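Blood group a-and b-cleaving endo-beta-galactosidase (Streptococcus pneumoniae, PDB 2YGL) probably binds blood group carbohydrate antigens through two tandem CBM51 modules that belong to a family 98 endo-beta-galactosidase. Local coordinates at residues K241-V246 / S251-D256; Q286-V291 / D341-G346. All blocks are in the same frame, centred on the assembly; numbering follows the deposited sequence.

Interaction 1 (K241-V246 / S251-D256); sequences KGLGTV and SSIKYD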
loop_
_atom_site.group_PDB
_atom_site.type_symbol
_atom_site.label_atom_id
_atom_site.label_comp_id
_atom_site.label_asym_id
_atom_site.label_seq_id
_atom_site.Cartn_x
_atom_site.Cartn_y
_atom_site.Cartn_z
ATOM N N LYS A 241 -21.695 0.002 -10.501
ATOM C CA LYS A 241 -21.579 -1.414 -10.832
ATOM C C LYS A 241 -21.929 -2.296 -9.639
ATOM O O LYS A 241 -21.780 -1.883 -8.489
ATOM C CB LYS A 241 -20.156 -1.743 -11.312
ATOM C CG LYS A 241 -19.629 -0.889 -12.470
ATOM C CD LYS A 241 -20.292 -1.236 -13.801
ATOM C CE LYS A 241 -19.768 -2.539 -14.380
ATOM N NZ LYS A 241 -20.536 -2.909 -15.593
ATOM N N GLY A 242 -22.381 -3.516 -9.924
ATOM C CA GLY A 242 -22.656 -4.492 -8.876
ATOM C C GLY A 242 -23.634 -5.585 -9.257
ATOM O O GLY A 242 -23.999 -5.726 -10.421
ATOM N N LEU A 243 -24.058 -6.357 -8.260
ATOM C CA LEU A 243 -24.960 -7.490 -8.469
ATOM C C LEU A 243 -26.180 -7.382 -7.557
ATOM O O LEU A 243 -26.056 -7.003 -6.392
ATOM C CB LEU A 243 -24.232 -8.816 -8.211
ATOM C CG LEU A 243 -23.046 -9.177 -9.113
ATOM C CD1 LEU A 243 -22.220 -10.312 -8.509
ATOM C CD2 LEU A 243 -23.505 -9.528 -10.524
ATOM N N GLY A 244 -27.348 -7.718 -8.098
ATOM C CA GLY A 244 -28.600 -7.663 -7.348
ATOM C C GLY A 244 -29.272 -9.020 -7.299
ATOM O O GLY A 244 -29.572 -9.611 -8.340
ATOM N N THR A 245 -29.499 -9.513 -6.085
ATOM C CA THR A 245 -30.094 -10.834 -5.884
ATOM C C THR A 245 -31.146 -10.833 -4.773
ATOM O O THR A 245 -31.351 -9.819 -4.101
ATOM C CB THR A 245 -29.004 -11.909 -5.601
ATOM O OG1 THR A 245 -29.580 -13.215 -5.694
ATOM C CG2 THR A 245 -28.375 -11.727 -4.219
ATOM N N VAL A 246 -31.825 -11.966 -4.615
ATOM C CA VAL A 246 -32.712 -12.197 -3.481
ATOM C C VAL A 246 -32.156 -13.360 -2.664
ATOM O O VAL A 246 -31.939 -14.451 -3.195
ATOM C CB VAL A 246 -34.170 -12.482 -3.923
ATOM C CG1 VAL A 246 -35.038 -12.889 -2.727
ATOM C CG2 VAL A 246 -34.764 -11.257 -4.615
ATOM N N SER A 251 -29.178 -18.603 -1.523
ATOM C CA SER A 251 -29.086 -18.426 -2.960
ATOM C C SER A 251 -27.604 -18.233 -3.260
ATOM O O SER A 251 -26.864 -17.711 -2.425
ATOM C CB SER A 251 -29.900 -17.221 -3.417
ATOM O OG SER A 251 -29.375 -16.022 -2.880
ATOM N N SER A 252 -27.172 -18.651 -4.445
ATOM C CA SER A 252 -25.746 -18.653 -4.765
ATOM C C SER A 252 -25.456 -18.193 -6.187
ATOM O O SER A 252 -26.148 -18.580 -7.128
ATOM C CB SER A 252 -25.160 -20.048 -4.530
ATOM O OG SER A 252 -23.759 -20.055 -4.735
ATOM N N ILE A 253 -24.438 -17.347 -6.324
ATOM C CA ILE A 253 -23.902 -16.972 -7.628
ATOM C C ILE A 253 -22.517 -17.607 -7.733
ATOM O O ILE A 253 -21.662 -17.393 -6.865
ATOM C CB ILE A 253 -23.810 -15.434 -7.816
ATOM C CG1 ILE A 253 -25.107 -14.746 -7.369
ATOM C CG2 ILE A 253 -23.484 -15.089 -9.273
ATOM C CD1 ILE A 253 -24.966 -13.246 -7.122
ATOM N N LYS A 254 -22.310 -18.392 -8.787
ATOM C CA LYS A 254 -21.087 -19.178 -8.945
ATOM C C LYS A 254 -20.259 -18.729 -10.146
ATOM O O LYS A 254 -20.783 -18.567 -11.249
ATOM C CB LYS A 254 -21.422 -20.672 -9.059
ATOM C CG LYS A 254 -20.208 -21.587 -9.195
ATOM C CD LYS A 254 -20.532 -23.031 -8.825
ATOM C CE LYS A 254 -21.061 -23.822 -10.007
ATOM N NZ LYS A 254 -21.261 -25.254 -9.636
ATOM N N TYR A 255 -18.962 -18.541 -9.915
ATOM C CA TYR A 255 -18.026 -18.185 -10.976
ATOM C C TYR A 255 -16.931 -19.230 -11.122
ATOM O O TYR A 255 -16.377 -19.711 -10.130
ATOM C CB TYR A 255 -17.407 -16.808 -10.717
ATOM C CG TYR A 255 -18.407 -15.682 -10.783
ATOM C CD1 TYR A 255 -18.718 -15.067 -11.997
ATOM C CD2 TYR A 255 -19.055 -15.238 -9.633
ATOM C CE1 TYR A 255 -19.646 -14.032 -12.060
ATOM C CE2 TYR A 255 -19.983 -14.210 -9.686
ATOM C CZ TYR A 255 -20.275 -13.609 -10.897
ATOM O OH TYR A 255 -21.198 -12.588 -10.939
ATOM N N ASP A 256 -16.639 -19.587 -12.369
ATOM C CA ASP A 256 -15.498 -20.433 -12.689
ATOM C C ASP A 256 -14.299 -19.526 -12.933
ATOM O O ASP A 256 -14.223 -18.844 -13.961
ATOM C CB ASP A 256 -15.803 -21.295 -13.920
ATOM C CG ASP A 256 -14.632 -22.184 -14.337
ATOM O OD1 ASP A 256 -13.645 -22.307 -13.586
ATOM O OD2 ASP A 256 -14.709 -22.768 -15.433
HETATM O O HOH W 1 -28.075 -15.182 -5.124
#

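Interaction 2 (Q286-V291 / D341-G346); sequences QKFEVV and DELVLG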
loop_
_atom_site.group_PDB
_atom_site.type_symbol
_atom_site.label_atom_id
_atom_site.label_comp_id
_atom_site.label_asym_id
_atom_site.label_seq_id
_atom_site.Cartn_x
_atom_site.Cartn_y
_atom_site.Cartn_z
ATOM N N GLN A 286 -29.670 -12.979 7.097
ATOM C CA GLN A 286 -28.997 -13.748 8.142
ATOM C C GLN A 286 -27.471 -13.670 8.047
ATOM O O GLN A 286 -26.802 -13.395 9.047
ATOM C CB GLN A 286 -29.472 -15.204 8.168
ATOM C CG GLN A 286 -29.376 -15.841 9.563
ATOM C CD GLN A 286 -30.257 -15.134 10.592
ATOM O OE1 GLN A 286 -31.479 -15.070 10.441
ATOM N NE2 GLN A 286 -29.635 -14.597 11.637
ATOM N N LYS A 287 -26.931 -13.920 6.853
ATOM C CA LYS A 287 -25.484 -13.861 6.614
ATOM C C LYS A 287 -25.132 -13.872 5.124
ATOM O O LYS A 287 -25.939 -14.286 4.286
ATOM C CB LYS A 287 -24.753 -15.013 7.328
ATOM C CG LYS A 287 -25.233 -16.403 6.928
ATOM C CD LYS A 287 -24.358 -17.508 7.496
ATOM C CE LYS A 287 -24.961 -18.865 7.173
ATOM N NZ LYS A 287 -24.117 -20.003 7.626
ATOM N N PHE A 288 -23.920 -13.418 4.817
ATOM C CA PHE A 288 -23.358 -13.494 3.470
ATOM C C PHE A 288 -22.005 -14.200 3.517
ATOM O O PHE A 288 -21.183 -13.907 4.389
ATOM C CB PHE A 288 -23.199 -12.094 2.864
ATOM C CG PHE A 288 -22.510 -12.085 1.520
ATOM C CD1 PHE A 288 -23.200 -12.447 0.364
ATOM C CD2 PHE A 288 -21.170 -11.714 1.413
ATOM C CE1 PHE A 288 -22.566 -12.441 -0.880
ATOM C CE2 PHE A 288 -20.528 -11.704 0.176
ATOM C CZ PHE A 288 -21.227 -12.067 -0.972
ATOM N N GLU A 289 -21.783 -15.114 2.575
ATOM C CA GLU A 289 -20.544 -15.887 2.509
ATOM C C GLU A 289 -19.838 -15.778 1.162
ATOM O O GLU A 289 -20.482 -15.788 0.112
ATOM C CB GLU A 289 -20.819 -17.365 2.771
ATOM C CG GLU A 289 -21.182 -17.718 4.200
ATOM C CD GLU A 289 -21.580 -19.178 4.342
ATOM O OE1 GLU A 289 -21.881 -19.829 3.315
ATOM O OE2 GLU A 289 -21.598 -19.673 5.484
ATOM N N VAL A 290 -18.512 -15.671 1.210
ATOM C CA VAL A 290 -17.675 -15.874 0.031
ATOM C C VAL A 290 -17.008 -17.238 0.187
ATOM O O VAL A 290 -16.337 -17.503 1.188
ATOM C CB VAL A 290 -16.621 -14.760 -0.151
ATOM C CG1 VAL A 290 -15.814 -14.982 -1.434
ATOM C CG2 VAL A 290 -17.288 -13.391 -0.183
ATOM N N VAL A 291 -17.218 -18.104 -0.798
ATOM C CA VAL A 291 -16.792 -19.497 -0.710
ATOM C C VAL A 291 -15.839 -19.838 -1.858
ATOM O O VAL A 291 -16.201 -19.714 -3.030
ATOM C CB VAL A 291 -18.011 -20.460 -0.710
ATOM C CG1 VAL A 291 -17.586 -21.877 -0.377
ATOM C CG2 VAL A 291 -19.081 -19.987 0.282
ATOM N N ASP A 341 -35.111 -8.914 1.672
ATOM C CA ASP A 341 -34.121 -9.913 1.263
ATOM C C ASP A 341 -33.408 -9.535 -0.042
ATOM O O ASP A 341 -32.741 -10.367 -0.661
ATOM C CB ASP A 341 -34.759 -11.310 1.162
ATOM C CG ASP A 341 -36.041 -11.323 0.340
ATOM O OD1 ASP A 341 -36.273 -10.395 -0.465
ATOM O OD2 ASP A 341 -36.827 -12.280 0.495
ATOM N N GLU A 342 -33.545 -8.269 -0.435
ATOM C CA GLU A 342 -32.952 -7.747 -1.665
ATOM C C GLU A 342 -31.487 -7.380 -1.437
ATOM O O GLU A 342 -31.132 -6.197 -1.364
ATOM C CB GLU A 342 -33.736 -6.522 -2.154
ATOM C CG GLU A 342 -35.177 -6.805 -2.578
ATOM C CD GLU A 342 -35.309 -7.161 -4.054
ATOM O OE1 GLU A 342 -34.620 -6.542 -4.894
ATOM O OE2 GLU A 342 -36.119 -8.053 -4.375
ATOM N N LEU A 343 -30.641 -8.399 -1.320
ATOM C CA LEU A 343 -29.216 -8.200 -1.077
ATOM C C LEU A 343 -28.525 -7.731 -2.355
ATOM O O LEU A 343 -28.723 -8.301 -3.426
ATOM C CB LEU A 343 -28.572 -9.490 -0.541
ATOM C CG LEU A 343 -27.142 -9.441 0.018
ATOM C CD1 LEU A 343 -26.923 -10.504 1.086
ATOM C CD2 LEU A 343 -26.096 -9.586 -1.087
ATOM N N VAL A 344 -27.720 -6.682 -2.226
ATOM C CA VAL A 344 -26.941 -6.169 -3.349
ATOM C C VAL A 344 -25.447 -6.125 -3.027
ATOM O O VAL A 344 -25.046 -5.885 -1.885
ATOM C CB VAL A 344 -27.433 -4.771 -3.836
ATOM C CG1 VAL A 344 -28.777 -4.886 -4.541
ATOM C CG2 VAL A 344 -27.512 -3.779 -2.687
ATOM N N LEU A 345 -24.636 -6.374 -4.048
ATOM C CA LEU A 345 -23.191 -6.283 -3.931
ATOM C C LEU A 345 -22.731 -5.050 -4.706
ATOM O O LEU A 345 -22.705 -5.056 -5.935
ATOM C CB LEU A 345 -22.530 -7.562 -4.461
ATOM C CG LEU A 345 -23.049 -8.909 -3.930
ATOM C CD1 LEU A 345 -22.405 -10.063 -4.669
ATOM C CD2 LEU A 345 -22.811 -9.051 -2.437
ATOM N N GLY A 346 -22.397 -3.989 -3.977
ATOM C CA GLY A 346 -22.019 -2.714 -4.578
ATOM C C GLY A 346 -20.555 -2.637 -4.966
ATOM O O GLY A 346 -19.671 -2.723 -4.110
#

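Interaction 1 (K241-V246 / S251-D256)
Leu243 and Tyr255 meet head-on between two strands that face each other from different sheets, methyls against a hydroxyl. Both methyls of Leu243 face the phenol oxygen, Leu243 CD1 at 3.5 Å from Tyr255 OH and Leu243 CD2 at 3.9 Å from the same atom. The tyrosine suits this place because its long, rigid ring spans the gap: CG stands anti to its own carbonyl carbon (chi1 -66°), which sends the hydroxyl toward strand 242-244. Beside it Ile253 CD1 packs against Leu243 CD1 at 4.3 Å, a looser, apolar touch between branched aliphatic groups in a buried setting.

The polar part lies at the other end, where the chain leaves strand 242-244 and soon returns as strand 251-256. Ser251 OG lies 3.0 Å from Val246 O and 2.7 Å from a water, and its one proton can serve either. Thr245 OG1 and Ser251 OG are 4.0 Å apart, too far to bond directly, and the same water bridges them, at a short 2.5 Å from Thr245 OG1. Small hydroxyl residues fit because they give the water polar partners from both segments. Strand 242-244 pairs with strand 343-352 and strand 251-256 with strand 327-334, so the contact joins the two facing sheets of a beta-sandwich, the fold of CBM51 modules.

Interaction 2 (Q286-V291 / D341-G346)
This is a purely apolar contact across the interior of the second module's beta-sandwich, between strand 285-292 of one sheet and the early part of strand 343-352 in the other. No hydrogen bond links the two segments; Phe288 reaches over from its strand to a pair of leucines, Leu343 and Leu345. These are two residues apart on an extended chain, so both can turn their side chains to the same face and meet one ring. A phenylalanine suits the place because its flat, wide ring can touch both leucines at once, with no polar atom to satisfy in the core.

On the leucine side, Val269 of strand 262-271 touches both residues, while Ser332 of strand 327-334 touches Phe288 and Leu343. Lys287 and Glu289, which flank Phe288 in sequence, carry polar contacts instead. Gln286 and Lys287 form a classic beta bulge opposite Tyr333, and Lys287 NZ makes a salt bridge with Glu289 OE2 at 3.3 Å, its hydrogen bond weak.

With CG anti to the backbone N (chi1 175°), Phe288 carries its ring toward the leucines, which approach it obliquely. Leu343 CD1 lies 4.3 Å from Phe288 CD1, and the tighter touch is made by Leu345 CD2, 3.7 Å from both Phe288 CZ and Phe288 CE1.

In the fold
Both contacts are buried and lie between the two sheets of the same sandwich, with centres about 9 Å apart. Strands 242-244 and 343-352 are neighbours in one sheet, and their partners 251-256 and 285-292 belong to the other, where strand 327-334 runs between them. The backbone ties the contacts together: Leu243 O to Leu345 N (2.8 Å) and Thr245 N to Leu343 O (3.0 Å) are probable hydrogen bonds. The chemistry differs with place. Interaction 1 joins strands close in sequence and reaches the connecting loop, where polar groups and a water take part, whereas interaction 2, whose segments lie 50 residues apart at their nearest ends, stays among apolar core side chains.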